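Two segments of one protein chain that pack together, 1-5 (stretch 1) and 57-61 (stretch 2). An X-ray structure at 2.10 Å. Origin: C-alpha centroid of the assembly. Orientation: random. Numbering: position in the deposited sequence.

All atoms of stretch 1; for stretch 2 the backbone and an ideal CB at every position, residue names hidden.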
# COMPACT_ATOMS: atom_id res chain seq x y z
N ASP A 1 4.99 -15.28 -4.07
CA ASP A 1 5.84 -14.28 -3.36
C ASP A 1 7.03 -13.87 -4.25
O ASP A 1 8.11 -14.47 -4.19
CB ASP A 1 6.32 -14.87 -2.02
CG ASP A 1 6.76 -13.80 -1.02
OD1 ASP A 1 5.90 -13.12 -0.43
OD2 ASP A 1 7.98 -13.64 -0.80
N LEU A 2 6.83 -12.85 -5.07
CA LEU A 2 7.82 -12.49 -6.10
C LEU A 2 8.83 -11.41 -5.70
O LEU A 2 8.62 -10.24 -6.03
CB LEU A 2 7.14 -12.15 -7.45
CG LEU A 2 5.72 -11.54 -7.53
CD1 LEU A 2 5.70 -10.02 -7.34
CD2 LEU A 2 5.08 -11.92 -8.86
N ILE A 3 9.91 -11.81 -5.02
CA ILE A 3 10.98 -10.88 -4.52
C ILE A 3 11.05 -9.49 -5.22
O ILE A 3 11.19 -9.39 -6.44
CB ILE A 3 12.40 -11.54 -4.51
CG1 ILE A 3 12.42 -12.80 -3.64
CG2 ILE A 3 13.46 -10.53 -4.02
CD1 ILE A 3 13.72 -13.64 -3.75
N CYS A 4 10.94 -8.43 -4.41
CA CYS A 4 10.83 -7.09 -4.95
C CYS A 4 12.17 -6.39 -4.83
O CYS A 4 12.37 -5.57 -3.94
CB CYS A 4 9.73 -6.30 -4.22
SG CYS A 4 8.09 -6.99 -4.37
N GLY A 5 13.09 -6.74 -5.73
CA GLY A 5 14.44 -6.16 -5.77
C GLY A 5 14.38 -4.69 -6.10
O GLY A 5 13.36 -4.21 -6.60
N UNK A 57 -0.06 -6.88 0.82
CA UNK A 57 1.23 -7.50 0.52
C UNK A 57 1.62 -7.21 -0.92
O UNK A 57 1.02 -7.73 -1.85
CB UNK A 57 1.18 -9.01 0.77
N UNK A 58 2.62 -6.33 -1.08
CA UNK A 58 3.14 -5.94 -2.40
C UNK A 58 3.89 -7.09 -3.06
O UNK A 58 3.85 -7.24 -4.28
CB UNK A 58 4.06 -4.72 -2.27
N UNK A 59 4.55 -7.91 -2.23
CA UNK A 59 5.23 -9.13 -2.68
C UNK A 59 4.27 -10.04 -3.39
O UNK A 59 4.67 -10.91 -4.16
CB UNK A 59 5.87 -9.87 -1.50
N UNK A 60 2.99 -9.83 -3.13
CA UNK A 60 1.95 -10.74 -3.54
C UNK A 60 1.00 -10.08 -4.55
O UNK A 60 0.18 -10.75 -5.19
CB UNK A 60 1.18 -11.23 -2.32
N UNK A 61 1.11 -8.75 -4.65
CA UNK A 61 0.22 -7.95 -5.48
C UNK A 61 -1.14 -7.62 -4.87
O UNK A 61 -2.02 -7.13 -5.58
CB UNK A 61 -0.00 -8.68 -6.80

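Position 57 opens the second stretch. Its CA-to-CB bond points toward stretch 1, but nothing there lies within 5.5 Å of the ideal CB. The backbone is extended, with phi/psi of -147/108. Stretch 1 sets little limit on size here, and many side chains would suit. The deposited residue is Ser57, with chi1 in t. Its short side chain makes no contact with stretch 1.

At position 58 the CA-to-CB bond runs sideways. The ideal CB is 5.1 Å from SG of Cys4. That gap leaves room for a methylene chain to pass the sulfur. A long aliphatic or long polar side chain would suit, and a small one would fit without touching. The residue is Lys58. With chi1 in p and the other chi angles in t, the chain is extended beyond CB. Its CG comes 4.3 Å from Cys4 SG, an apolar contact. The backbone also takes part, with Lys58 O 4.2 Å from the same SG.

Position 59 is the centre of the contact. Its CA is 5.2 Å from CA of Asp1. Its carbonyl O accepts a hydrogen bond from Leu2 N at 3.0 Å, with an N-H...O angle of 157°. This bond uses main-chain atoms alone, so it does not select a side chain. The CA-to-CB bond points sideways. The ideal CB is 3.4 Å from Asp1 OD1 and 4.6 Å from Cys4 SG. The nearby carboxylate could favour a basic or polar group, but a side chain that turns away from it would also do. The deposited residue is Glu59, an acid. Its chi1 is m and its chi2 is p. CB stays 3.4 Å from Asp1 OD1, while CG lies 4.4 Å from Cys4 SG. The carboxylate of Glu59 lies well away from that of Asp1, so the two acids do not meet head to head.

Position 60 also has a sideways CA-to-CB bond. The ideal CB is 5.4 Å from Asp1 OD1. A side chain of moderate length could reach that oxygen; a polar or basic one might bind it, and an aliphatic one could pack beside it. The residue is Ile60. Its CD1 comes 3.5 Å from Asp1 OD1, a van der Waals contact.

Position 61 has phi/psi of 80/11. The positive phi favours glycine, although asparagine or aspartate can also adopt it. Stretch 1 offers nothing within 5.5 Å of the ideal CB. The residue is Gly61.

Stretch 2 (57-61) SKEIG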
# COMPACT_ATOMS: atom_id res chain seq x y z
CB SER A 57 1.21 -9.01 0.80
OG SER A 57 2.46 -9.61 0.46
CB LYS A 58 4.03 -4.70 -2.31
CG LYS A 58 5.38 -4.95 -1.71
CD LYS A 58 6.27 -3.74 -1.84
CE LYS A 58 7.56 -3.97 -1.10
NZ LYS A 58 8.57 -2.93 -1.41
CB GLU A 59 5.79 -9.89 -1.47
CG GLU A 59 6.97 -9.22 -0.79
CD GLU A 59 6.61 -7.96 -0.02
OE1 GLU A 59 7.49 -7.08 0.09
OE2 GLU A 59 5.48 -7.84 0.48
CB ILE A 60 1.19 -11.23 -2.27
CG1 ILE A 60 1.28 -12.74 -2.11
CG2 ILE A 60 -0.24 -10.73 -2.22
CD1 ILE A 60 2.47 -13.18 -1.29
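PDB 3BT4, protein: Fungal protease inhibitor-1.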